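Succinylglutamate desuccinylase/aspartoacylase (PDB 3LWU) probably acts as a zinc-dependent hydrolase of the succinylglutamate desuccinylase/aspartoacylase family, perhaps on ester bonds. Local coordinates at residues L189-G194 with K279-Y284; F214-T219 with F259-A264; L201-P204 with A210-F213; Y206-A211 with T219-N224; A180-A185 with E232-P237. All coordinates share one frame; numbering follows the deposited sequence.

All five contacts lie in the catalytic domain, and each touches the central strands or the helices flanking them. The touching residues of contacts 1, 2, 3 and 5 are buried; contact 4 alone has a partly exposed one, an isoleucine. Contacts 1 and 2, aliphatic or aromatic, adjoin through the neighbouring strands 187-194 and 257-263, and contact 1 also includes a zinc ligand. Contacts 3 and 4 share Ala210 and Ala211 and pack the connection between strands 196-204 and 218-222 against those strands. Contact 5 lies about 17 Å from contact 1 between centres, yet its Phe235 touches segments of contacts 3 and 4. It joins helices 170-182 and 230-247, and it alone has a water bridge across its segments.

Contact 1 of 5, residues L189-G194 with K279-Y284; sequences LDLHTG and KGILAY. With ZN (zinc ion), chain C.
Strand 187-194, which carries the zinc ligand His192, rests on helix 271-287 where Leu189 and Leu191 meet Ile281. One isoleucine serves both leucines by its two branches. Its CG2 is anti to the backbone N, with CG1 beside that N. This torsion (chi1 -67°) turns CG2 toward Leu189, and CD1, at the end of the other branch, toward Leu191: Ile281 CG2 lies 3.7 Å from Leu189 CD1, while Ile281 CD1 lies 4.2 Å from Leu191 CD2. Leu189 and Ile281 run past each other in opposite directions, whereas Leu191 meets the isoleucine at a slant. No hydrogen bond links the two segments; the touching atoms are all aliphatic carbons, and the residues are buried. Val72 of helix 68-80 also packs on Ile281.

The opposite face of the same strand is polar, and here the fold places its metal site, as in M14-type zinc carboxypeptidases, where a His-x-x-Glu motif and a distant histidine hold the metal. His192 ND1 binds the zinc ion at 2.1 Å, and His63 and Glu66 supply further ligands. The other ring nitrogen, His192 NE2, gives a weak hydrogen bond to Asp190 OD2 (2.8 Å, N-H...O angle 150°), which, with the metal bond at ND1, would limit rotation of the imidazole. Asp190 is in turn second-shell to the metal and is itself positioned by Gln59 NE2 on OD1. Past the histidine, Thr193 OG1 donates to Gly194 O at 2.8 Å, in the carbonyl plane and on a lone pair, while the backbone N of Thr193 bonds to Glu66 OE1.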
# COMPACT_ATOMS: atom_id res chain seq x y z
N LEU A 189 12.82 25.86 -12.57
CA LEU A 189 11.70 25.17 -13.20
C LEU A 189 11.55 23.83 -12.51
O LEU A 189 12.47 22.98 -12.55
CB LEU A 189 11.93 24.96 -14.68
CG LEU A 189 12.29 26.19 -15.53
CD1 LEU A 189 12.66 25.75 -16.95
CD2 LEU A 189 11.21 27.25 -15.53
N ASP A 190 10.39 23.64 -11.88
CA ASP A 190 10.03 22.38 -11.23
C ASP A 190 9.02 21.70 -12.13
O ASP A 190 7.93 22.22 -12.32
CB ASP A 190 9.42 22.64 -9.86
CG ASP A 190 9.31 21.41 -9.00
OD1 ASP A 190 9.83 20.33 -9.37
OD2 ASP A 190 8.66 21.51 -7.91
N LEU A 191 9.40 20.58 -12.71
CA LEU A 191 8.58 19.87 -13.68
C LEU A 191 7.77 18.74 -13.07
O LEU A 191 8.32 17.77 -12.54
CB LEU A 191 9.46 19.28 -14.77
CG LEU A 191 10.45 20.19 -15.51
CD1 LEU A 191 11.04 19.46 -16.65
CD2 LEU A 191 9.80 21.51 -16.01
N HIS A 192 6.45 18.89 -13.17
CA HIS A 192 5.47 17.99 -12.62
C HIS A 192 4.51 17.52 -13.73
O HIS A 192 4.63 17.90 -14.87
CB HIS A 192 4.67 18.71 -11.54
CG HIS A 192 5.42 18.93 -10.26
ND1 HIS A 192 5.09 18.27 -9.10
CD2 HIS A 192 6.44 19.76 -9.94
CE1 HIS A 192 5.85 18.71 -8.11
NE2 HIS A 192 6.71 19.59 -8.60
N THR A 193 3.60 16.60 -13.38
CA THR A 193 2.44 16.30 -14.22
C THR A 193 1.21 16.30 -13.31
O THR A 193 1.32 16.17 -12.10
CB THR A 193 2.50 14.92 -14.92
OG1 THR A 193 2.09 13.90 -14.00
CG2 THR A 193 3.90 14.60 -15.49
N GLY A 194 0.04 16.38 -13.91
CA GLY A 194 -1.20 16.16 -13.18
C GLY A 194 -1.52 14.69 -13.29
O GLY A 194 -0.68 13.91 -13.72
N LYS A 279 10.84 22.68 -26.35
CA LYS A 279 10.90 23.87 -27.20
C LYS A 279 10.32 25.14 -26.54
O LYS A 279 10.85 26.23 -26.73
CB LYS A 279 10.20 23.61 -28.53
CG LYS A 279 10.96 22.64 -29.50
CD LYS A 279 10.11 22.30 -30.72
CE LYS A 279 10.90 21.61 -31.81
NZ LYS A 279 10.00 20.87 -32.76
N GLY A 280 9.24 24.99 -25.78
CA GLY A 280 8.67 26.13 -25.04
C GLY A 280 9.58 26.62 -23.92
O GLY A 280 9.76 27.83 -23.75
N ILE A 281 10.16 25.68 -23.18
CA ILE A 281 11.19 26.01 -22.21
C ILE A 281 12.34 26.79 -22.87
O ILE A 281 12.79 27.78 -22.32
CB ILE A 281 11.73 24.77 -21.43
CG1 ILE A 281 10.64 24.18 -20.53
CG2 ILE A 281 12.98 25.17 -20.61
CD1 ILE A 281 11.02 22.81 -19.80
N LEU A 282 12.81 26.32 -24.02
CA LEU A 282 13.88 27.02 -24.74
C LEU A 282 13.47 28.42 -25.18
O LEU A 282 14.29 29.33 -25.21
CB LEU A 282 14.35 26.21 -25.94
CG LEU A 282 15.31 25.07 -25.57
CD1 LEU A 282 15.46 24.12 -26.77
CD2 LEU A 282 16.70 25.62 -25.18
N ALA A 283 12.21 28.58 -25.53
CA ALA A 283 11.69 29.90 -25.85
C ALA A 283 11.90 30.79 -24.65
O ALA A 283 12.41 31.89 -24.80
CB ALA A 283 10.22 29.84 -26.26
N TYR A 284 11.55 30.34 -23.45
CA TYR A 284 11.75 31.19 -22.26
C TYR A 284 13.24 31.47 -21.95
O TYR A 284 13.61 32.62 -21.63
CB TYR A 284 11.03 30.62 -21.02
CG TYR A 284 11.22 31.49 -19.81
CD1 TYR A 284 10.65 32.76 -19.73
CD2 TYR A 284 12.00 31.07 -18.76
CE1 TYR A 284 10.83 33.55 -18.63
CE2 TYR A 284 12.18 31.85 -17.65
CZ TYR A 284 11.61 33.09 -17.58
OH TYR A 284 11.83 33.88 -16.47
ZN ZN C . 3.53 16.95 -8.83

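Contact 2 of 5, residues F214-T219 with F259-A264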
# COMPACT_ATOMS: atom_id res chain seq x y z
N PHE A 214 6.28 29.79 -22.56
CA PHE A 214 6.11 28.37 -22.46
C PHE A 214 5.02 27.94 -23.41
O PHE A 214 4.26 28.79 -23.90
CB PHE A 214 5.80 27.96 -21.03
CG PHE A 214 6.89 28.31 -20.06
CD1 PHE A 214 8.02 27.55 -19.99
CD2 PHE A 214 6.78 29.42 -19.24
CE1 PHE A 214 9.05 27.86 -19.08
CE2 PHE A 214 7.80 29.74 -18.34
CZ PHE A 214 8.92 28.95 -18.26
N SER A 215 4.97 26.64 -23.72
CA SER A 215 3.98 26.11 -24.68
C SER A 215 2.83 25.51 -23.87
O SER A 215 2.55 24.32 -23.93
CB SER A 215 4.62 25.06 -25.58
OG SER A 215 5.68 25.62 -26.34
N ILE A 216 2.20 26.35 -23.05
CA ILE A 216 1.26 25.87 -22.04
C ILE A 216 -0.04 26.65 -22.15
O ILE A 216 -0.07 27.86 -21.93
CB ILE A 216 1.87 25.93 -20.63
CG1 ILE A 216 3.04 24.93 -20.53
CG2 ILE A 216 0.82 25.53 -19.57
CD1 ILE A 216 3.76 24.89 -19.23
N PRO A 217 -1.14 25.96 -22.49
CA PRO A 217 -2.38 26.71 -22.72
C PRO A 217 -2.98 27.37 -21.48
O PRO A 217 -3.56 28.44 -21.60
CB PRO A 217 -3.34 25.66 -23.28
CG PRO A 217 -2.45 24.56 -23.77
CD PRO A 217 -1.31 24.54 -22.83
N TYR A 218 -2.83 26.78 -20.31
CA TYR A 218 -3.47 27.29 -19.12
C TYR A 218 -2.48 27.56 -17.99
O TYR A 218 -1.76 26.67 -17.57
CB TYR A 218 -4.60 26.35 -18.64
CG TYR A 218 -5.65 26.16 -19.68
CD1 TYR A 218 -6.61 27.13 -19.90
CD2 TYR A 218 -5.67 25.03 -20.51
CE1 TYR A 218 -7.56 27.00 -20.89
CE2 TYR A 218 -6.62 24.91 -21.54
CZ TYR A 218 -7.55 25.88 -21.70
OH TYR A 218 -8.52 25.81 -22.67
N THR A 219 -2.53 28.79 -17.49
CA THR A 219 -1.69 29.26 -16.39
C THR A 219 -2.52 29.68 -15.16
O THR A 219 -3.49 30.43 -15.27
CB THR A 219 -0.91 30.52 -16.83
OG1 THR A 219 -0.08 30.18 -17.95
CG2 THR A 219 -0.04 31.06 -15.69
N PHE A 259 8.84 28.67 -11.57
CA PHE A 259 7.61 28.16 -12.19
C PHE A 259 7.48 26.67 -11.93
O PHE A 259 8.48 25.95 -11.93
CB PHE A 259 7.64 28.33 -13.72
CG PHE A 259 8.06 29.67 -14.16
CD1 PHE A 259 7.13 30.69 -14.34
CD2 PHE A 259 9.38 29.94 -14.42
CE1 PHE A 259 7.51 31.93 -14.72
CE2 PHE A 259 9.77 31.18 -14.80
CZ PHE A 259 8.84 32.18 -14.96
N THR A 260 6.24 26.19 -11.73
CA THR A 260 5.94 24.74 -11.70
C THR A 260 5.17 24.45 -12.99
O THR A 260 4.08 25.01 -13.24
CB THR A 260 5.11 24.36 -10.47
OG1 THR A 260 5.84 24.68 -9.27
CG2 THR A 260 4.68 22.87 -10.42
N LEU A 261 5.76 23.59 -13.83
CA LEU A 261 5.11 23.16 -15.06
C LEU A 261 4.38 21.84 -14.81
O LEU A 261 4.91 20.95 -14.18
CB LEU A 261 6.15 22.97 -16.16
CG LEU A 261 6.68 24.24 -16.82
CD1 LEU A 261 7.32 25.14 -15.80
CD2 LEU A 261 7.65 23.85 -17.95
N GLU A 262 3.16 21.73 -15.30
CA GLU A 262 2.37 20.50 -15.18
C GLU A 262 2.19 19.92 -16.58
O GLU A 262 1.34 20.35 -17.35
CB GLU A 262 1.03 20.81 -14.50
CG GLU A 262 1.16 21.55 -13.18
CD GLU A 262 1.60 20.65 -12.03
OE1 GLU A 262 1.39 19.41 -12.09
OE2 GLU A 262 2.11 21.23 -11.05
N LEU A 263 3.01 18.93 -16.91
CA LEU A 263 3.17 18.44 -18.27
C LEU A 263 2.23 17.25 -18.57
O LEU A 263 2.67 16.11 -18.78
CB LEU A 263 4.63 18.08 -18.48
CG LEU A 263 5.61 19.27 -18.20
CD1 LEU A 263 7.01 18.73 -17.95
CD2 LEU A 263 5.59 20.30 -19.28
N ALA A 264 0.94 17.54 -18.62
CA ALA A 264 -0.11 16.55 -18.96
C ALA A 264 -0.17 15.46 -17.91
O ALA A 264 -0.10 15.78 -16.76
CB ALA A 264 0.02 16.01 -20.40
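Phe214 drives the edge of its ring toward the face of Phe259, and this pair and Ile216 on Leu261 form the dense part of the contact. The ring centroids are 5.2 Å apart and the planes stand at 62°, an edge-to-face geometry. Phe214 CE2 sits 4.0 Å above the Phe259 plane, over the ring centre, and Phe214 CZ comes within 4.0 Å of Phe259 CD2. Tyr284 of helix 271-287 meets both rings and so extends the aromatic cluster. Beside it, Ile216 CD1 reaches Leu261 CG at 3.8 Å, the two side chains crossing at about a right angle. A longer approach of 4.2 Å, Phe214 CD1 to Leu261 CD2, ties the two pairs together.

Packing thins away from this core. Ser215 and Pro217, interleaved with the two inward-pointing residues, are partly exposed and make no contact with 259-264. Leu263 is the centre of an inverse gamma turn, with a weak bond from Ala264 N to Glu262 O, and Ala264 is again partly exposed. The arrangement is that of a connecting loop laid over a central strand, filling the hydrophobic layer between the sheet and helix 271-287 in an alpha/beta metallohydrolase domain.

Contact 3 of 5, residues L201-P204 with A210-F213; sequences LYCP and AARF
A small, buried apolar contact joins strand 196-204 to the loop that follows it, with Leu201 and Cys203 on the strand facing Ala211 on the loop. The backbones come closest at Cys203 and Ala211, whose CA atoms are 7.0 Å apart, a spacing that the short alanine side chain permits. Leu201 swings its CG anti to the backbone N (chi1 168°), carrying CD2 across to the loop, where it lies 4.0 Å from Ala211 CB and also close to the alanine CA. Cys203 lies on the same side of the strand, two residues on, and its SG stands 4.5 Å from Ala211 CB, a looser touch. The methyl of Ala211 is thus approached by both strand residues, with no hydrogen bond between the segments.

The loop keeps its own shape by a turn, Phe213 N bonding to Ala210 O at 3.1 Å. Arg212, which follows Ala211, directs its CB away from the strand; its guanidinium has Phe213 CE2 3.6 Å above its plane, over the centre, and forms a salt bridge with Asp209. Phe213 also stacks on His287. Beneath the loop, Leu201 packs on Phe259 and Leu261 of strand 257-263. Because strands 196-204 and 218-222 are parallel neighbours, the contact is that of a connection between neighbouring parallel strands, packed on the side of strand 196-204 that carries Leu201 and Cys203.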
# COMPACT_ATOMS: atom_id res chain seq x y z
N LEU A 201 0.34 25.60 -16.03
CA LEU A 201 1.50 26.20 -15.40
C LEU A 201 1.13 26.96 -14.11
O LEU A 201 0.10 27.56 -14.04
CB LEU A 201 2.11 27.19 -16.40
CG LEU A 201 3.19 28.21 -16.02
CD1 LEU A 201 4.45 27.45 -15.69
CD2 LEU A 201 3.43 29.16 -17.16
N TYR A 202 1.98 26.91 -13.11
CA TYR A 202 1.81 27.72 -11.92
C TYR A 202 2.81 28.85 -12.03
O TYR A 202 4.01 28.59 -12.14
CB TYR A 202 2.13 26.91 -10.68
CG TYR A 202 1.01 26.03 -10.22
CD1 TYR A 202 0.90 24.73 -10.68
CD2 TYR A 202 0.08 26.46 -9.29
CE1 TYR A 202 -0.09 23.89 -10.25
CE2 TYR A 202 -0.94 25.61 -8.85
CZ TYR A 202 -1.01 24.33 -9.36
OH TYR A 202 -1.99 23.45 -8.95
N CYS A 203 2.34 30.09 -12.02
CA CYS A 203 3.19 31.27 -12.28
C CYS A 203 2.90 32.35 -11.26
O CYS A 203 1.78 32.79 -11.16
CB CYS A 203 2.85 31.80 -13.66
SG CYS A 203 3.85 33.16 -14.28
N PRO A 204 3.92 32.79 -10.51
CA PRO A 204 3.60 33.92 -9.64
C PRO A 204 3.14 35.19 -10.37
O PRO A 204 3.52 35.46 -11.52
CB PRO A 204 4.91 34.18 -8.90
CG PRO A 204 5.96 33.48 -9.69
CD PRO A 204 5.30 32.32 -10.32
N ALA A 210 6.12 36.06 -18.17
CA ALA A 210 6.85 34.88 -18.60
C ALA A 210 5.94 33.77 -19.17
O ALA A 210 6.42 32.92 -19.94
CB ALA A 210 7.67 34.33 -17.44
N ALA A 211 4.66 33.73 -18.78
CA ALA A 211 3.79 32.63 -19.15
C ALA A 211 3.66 32.49 -20.67
O ALA A 211 3.55 31.37 -21.16
CB ALA A 211 2.40 32.74 -18.50
N ARG A 212 3.73 33.58 -21.41
CA ARG A 212 3.54 33.49 -22.86
C ARG A 212 4.69 32.79 -23.65
O ARG A 212 4.56 32.53 -24.87
CB ARG A 212 3.22 34.89 -23.45
CG ARG A 212 4.31 35.91 -23.36
CD ARG A 212 3.98 37.20 -24.12
NE ARG A 212 5.18 38.01 -24.29
CZ ARG A 212 5.75 38.74 -23.32
NH1 ARG A 212 5.19 38.77 -22.11
NH2 ARG A 212 6.86 39.44 -23.55
N PHE A 213 5.79 32.47 -22.97
CA PHE A 213 6.94 31.85 -23.63
C PHE A 213 6.89 30.34 -23.60
O PHE A 213 7.39 29.69 -24.52
CB PHE A 213 8.24 32.37 -23.04
CG PHE A 213 8.48 33.83 -23.33
CD1 PHE A 213 9.04 34.22 -24.53
CD2 PHE A 213 8.07 34.80 -22.43
CE1 PHE A 213 9.23 35.55 -24.83
CE2 PHE A 213 8.26 36.14 -22.72
CZ PHE A 213 8.84 36.51 -23.93

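Contact 4 of 5, residues Y206-A211 with T219-N224; sequences YDIDAA and TLIIPN
Ile208 points CG1 anti to its backbone N (chi1 -166°) and then bends at chi2 (53°), which lowers CD1 onto Thr219 and Ile221; its CG2 takes the crowded position between backbone N and carbonyl carbon. With Thr219 OG1 beside the backbone N (chi1 -60°), its CG2 is left anti to that N, and this methyl faces Ile208 and Ala211.

Ile208 CD1 lies 3.6 Å from Ile221 CG1 and 3.8 Å from Ile221 CD1, the two side chains meeting at a slant. The same methyl reaches Thr219 CG2 at 4.0 Å. That threonine methyl also approaches Ala211 CB at 4.1 Å, while Thr219 OG1 is 3.6 Å from Ala211 CB, a van der Waals approach and not a polar bond. Leu388, from near the C terminus, packs on both Ile208 and Ala211.

Two backbone bonds curl the loop: Ala210 N to Asp207 O and Ala211 N to Ile208 O, each 2.9 Å. They bring residues 208 and 211 to the same side, over the strand. While the strand residues are buried, Ile208 is partly exposed at the outer margin. Such a short connection with a turn of helical phi/psi joins the parallel strands 196-204 and 218-222 and packs back on the second of them, in the catalytic alpha/beta domain.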
# COMPACT_ATOMS: atom_id res chain seq x y z
N TYR A 206 3.85 38.29 -10.09
CA TYR A 206 4.86 39.23 -10.57
C TYR A 206 5.50 38.84 -11.89
O TYR A 206 6.15 39.66 -12.50
CB TYR A 206 5.96 39.50 -9.51
CG TYR A 206 6.95 38.36 -9.31
CD1 TYR A 206 8.08 38.22 -10.14
CD2 TYR A 206 6.76 37.42 -8.28
CE1 TYR A 206 9.00 37.13 -9.92
CE2 TYR A 206 7.66 36.38 -8.04
CZ TYR A 206 8.77 36.21 -8.85
OH TYR A 206 9.62 35.14 -8.61
N ASP A 207 5.31 37.61 -12.33
CA ASP A 207 6.03 37.08 -13.49
C ASP A 207 5.09 36.55 -14.55
O ASP A 207 5.46 35.71 -15.35
CB ASP A 207 6.97 35.96 -13.03
CG ASP A 207 8.33 36.02 -13.72
OD1 ASP A 207 8.53 36.78 -14.72
OD2 ASP A 207 9.23 35.30 -13.23
N ILE A 208 3.88 37.09 -14.59
CA ILE A 208 2.86 36.61 -15.50
C ILE A 208 3.33 36.76 -16.95
O ILE A 208 3.00 35.93 -17.80
CB ILE A 208 1.50 37.32 -15.23
CG1 ILE A 208 0.36 36.58 -15.95
CG2 ILE A 208 1.55 38.82 -15.61
CD1 ILE A 208 0.30 35.02 -15.63
N ASP A 209 4.13 37.79 -17.20
CA ASP A 209 4.79 38.04 -18.50
C ASP A 209 5.49 36.81 -19.06
O ASP A 209 5.52 36.55 -20.28
CB ASP A 209 5.85 39.15 -18.30
CG ASP A 209 6.66 39.43 -19.55
OD1 ASP A 209 6.15 40.18 -20.41
OD2 ASP A 209 7.81 38.92 -19.68
N ALA A 210 6.12 36.06 -18.17
CA ALA A 210 6.85 34.88 -18.60
C ALA A 210 5.94 33.77 -19.17
O ALA A 210 6.42 32.92 -19.94
CB ALA A 210 7.67 34.33 -17.44
N ALA A 211 4.66 33.73 -18.78
CA ALA A 211 3.79 32.63 -19.15
C ALA A 211 3.66 32.49 -20.67
O ALA A 211 3.55 31.37 -21.16
CB ALA A 211 2.40 32.74 -18.50
N THR A 219 -2.53 28.79 -17.49
CA THR A 219 -1.69 29.26 -16.39
C THR A 219 -2.52 29.68 -15.16
O THR A 219 -3.49 30.43 -15.27
CB THR A 219 -0.91 30.52 -16.83
OG1 THR A 219 -0.08 30.18 -17.95
CG2 THR A 219 -0.04 31.06 -15.69
N LEU A 220 -2.10 29.20 -14.00
CA LEU A 220 -2.63 29.62 -12.72
C LEU A 220 -1.72 30.71 -12.14
O LEU A 220 -0.52 30.50 -11.98
CB LEU A 220 -2.68 28.43 -11.75
CG LEU A 220 -3.69 27.39 -12.22
CD1 LEU A 220 -3.33 25.99 -11.76
CD2 LEU A 220 -5.07 27.79 -11.79
N ILE A 221 -2.30 31.85 -11.82
CA ILE A 221 -1.55 32.99 -11.32
C ILE A 221 -1.59 32.91 -9.83
O ILE A 221 -2.64 33.05 -9.25
CB ILE A 221 -2.16 34.33 -11.79
CG1 ILE A 221 -2.33 34.32 -13.32
CG2 ILE A 221 -1.28 35.47 -11.37
CD1 ILE A 221 -3.06 35.54 -13.90
N ILE A 222 -0.44 32.67 -9.21
CA ILE A 222 -0.39 32.46 -7.77
C ILE A 222 0.13 33.71 -7.01
O ILE A 222 0.92 34.49 -7.54
CB ILE A 222 0.40 31.18 -7.42
CG1 ILE A 222 1.90 31.33 -7.68
CG2 ILE A 222 -0.13 29.99 -8.26
CD1 ILE A 222 2.71 30.06 -7.38
N PRO A 223 -0.35 33.93 -5.78
CA PRO A 223 0.12 35.05 -4.98
C PRO A 223 1.44 34.75 -4.25
O PRO A 223 2.05 33.69 -4.45
CB PRO A 223 -1.01 35.23 -3.95
CG PRO A 223 -1.46 33.81 -3.69
CD PRO A 223 -1.33 33.10 -5.03
N ASN A 224 1.85 35.71 -3.43
CA ASN A 224 3.05 35.65 -2.60
C ASN A 224 2.74 34.92 -1.31
O ASN A 224 2.36 35.54 -0.32
CB ASN A 224 3.51 37.06 -2.26
CG ASN A 224 4.82 37.08 -1.51
OD1 ASN A 224 5.45 36.01 -1.32
ND2 ASN A 224 5.26 38.28 -1.10

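Contact 5 of 5, residues A180-A185 with E232-P237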
# COMPACT_ATOMS: atom_id res chain seq x y z
N ALA A 180 18.68 23.65 -1.87
CA ALA A 180 20.04 24.22 -1.78
C ALA A 180 20.59 24.48 -3.18
O ALA A 180 21.19 25.51 -3.42
CB ALA A 180 20.98 23.31 -1.03
N MSE A 181 20.35 23.54 -4.11
CA MSE A 181 20.73 23.76 -5.51
C MSE A 181 19.84 24.81 -6.20
O MSE A 181 20.35 25.69 -6.91
CB MSE A 181 20.69 22.46 -6.30
CG MSE A 181 21.80 21.49 -5.94
SE MSE A 181 21.67 19.85 -7.04
CE MSE A 181 20.04 19.15 -6.23
N ALA A 182 18.53 24.75 -5.97
CA ALA A 182 17.59 25.68 -6.62
C ALA A 182 17.91 27.13 -6.25
O ALA A 182 17.82 28.04 -7.08
CB ALA A 182 16.13 25.34 -6.24
N HIS A 183 18.32 27.34 -5.00
CA HIS A 183 18.64 28.68 -4.50
C HIS A 183 19.82 29.35 -5.24
O HIS A 183 19.93 30.56 -5.24
CB HIS A 183 18.91 28.66 -2.99
CG HIS A 183 17.68 28.74 -2.14
ND1 HIS A 183 16.64 29.61 -2.40
CD2 HIS A 183 17.34 28.07 -1.00
CE1 HIS A 183 15.70 29.45 -1.48
NE2 HIS A 183 16.11 28.54 -0.61
N GLN A 184 20.70 28.54 -5.83
CA GLN A 184 21.86 29.02 -6.54
C GLN A 184 21.47 29.63 -7.87
O GLN A 184 22.26 30.38 -8.41
CB GLN A 184 22.87 27.89 -6.82
CG GLN A 184 23.65 27.34 -5.60
CD GLN A 184 24.67 28.35 -5.04
OE1 GLN A 184 24.80 29.50 -5.51
NE2 GLN A 184 25.40 27.92 -4.01
N ALA A 185 20.29 29.31 -8.40
CA ALA A 185 19.90 29.68 -9.76
C ALA A 185 19.04 30.96 -9.83
O ALA A 185 18.36 31.32 -8.88
CB ALA A 185 19.18 28.55 -10.41
N GLU A 232 7.41 28.20 -4.47
CA GLU A 232 7.26 29.17 -3.35
C GLU A 232 8.49 29.29 -2.46
O GLU A 232 8.86 30.40 -2.06
CB GLU A 232 6.09 28.75 -2.46
CG GLU A 232 4.76 28.64 -3.22
CD GLU A 232 3.78 27.56 -2.70
OE1 GLU A 232 4.10 26.76 -1.78
OE2 GLU A 232 2.66 27.55 -3.25
N ALA A 233 9.13 28.17 -2.16
CA ALA A 233 10.37 28.18 -1.36
C ALA A 233 11.48 29.01 -2.04
O ALA A 233 12.30 29.64 -1.38
CB ALA A 233 10.84 26.77 -1.11
N THR A 234 11.46 28.98 -3.36
CA THR A 234 12.43 29.63 -4.22
C THR A 234 12.14 31.13 -4.40
O THR A 234 13.06 31.92 -4.25
CB THR A 234 12.42 28.93 -5.59
OG1 THR A 234 13.12 27.70 -5.45
CG2 THR A 234 13.09 29.70 -6.60
N PHE A 235 10.88 31.49 -4.70
CA PHE A 235 10.53 32.90 -5.00
C PHE A 235 10.11 33.75 -3.82
O PHE A 235 10.32 34.95 -3.85
CB PHE A 235 9.51 33.04 -6.16
CG PHE A 235 8.06 32.51 -5.88
CD1 PHE A 235 7.14 33.24 -5.10
CD2 PHE A 235 7.59 31.35 -6.53
CE1 PHE A 235 5.81 32.79 -4.91
CE2 PHE A 235 6.25 30.87 -6.35
CZ PHE A 235 5.37 31.59 -5.54
N CYS A 236 9.49 33.16 -2.80
CA CYS A 236 8.95 33.96 -1.70
C CYS A 236 9.97 34.86 -1.04
O CYS A 236 9.71 36.05 -0.88
CB CYS A 236 8.26 33.10 -0.65
SG CYS A 236 6.57 32.59 -1.14
N PRO A 237 11.14 34.32 -0.66
CA PRO A 237 12.10 35.21 0.01
C PRO A 237 12.49 36.36 -0.87
O PRO A 237 12.66 37.50 -0.35
CB PRO A 237 13.31 34.30 0.25
CG PRO A 237 12.78 32.91 0.14
CD PRO A 237 11.71 32.99 -0.89
O HOH W 1 15.76 31.47 -4.46
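Van der Waals contact is slight here: Ala182 CB lies 3.9 Å from Thr234 OG1. That hydroxyl is taken up within its own helix by the backbone O of Met230, so it meets the alanine methyl by packing alone. Val188 of strand 187-194 packs against both residues.

Weak polar contact comes from His183, whose ring is presented edge-on to helix 230-247. His183 CE1 stands 3.4 Å from Ala233 O, close to the plane of the imidazole, an approach consistent with a C-H...O interaction though not with a conventional hydrogen bond. Pro237, which has no N-H, cannot give this carbonyl the usual helical bond, and the helix is kinked there. The neighbouring His183 NE2 is hydrogen-bonded to Gln179 NE2, which helps fix the ring's rotation.

The fold explains the pairing. Helices 170-182 and 230-247 lie together on one face of the central strands, that of Val188, while helix 271-287 covers the other face, that of Leu189, so that the strands are sandwiched between helical layers. A type I turn runs from Ala182 to Ala185, closed by Ala185 N to Ala182 O at 3.1 Å, and His183 sits within that turn.

Water supplies the remaining link. One molecule lies 2.9 Å from His183 ND1, at the ring edge and in its plane, and donates to Thr234 O at 2.7 Å, joining the turn to the helix backbone.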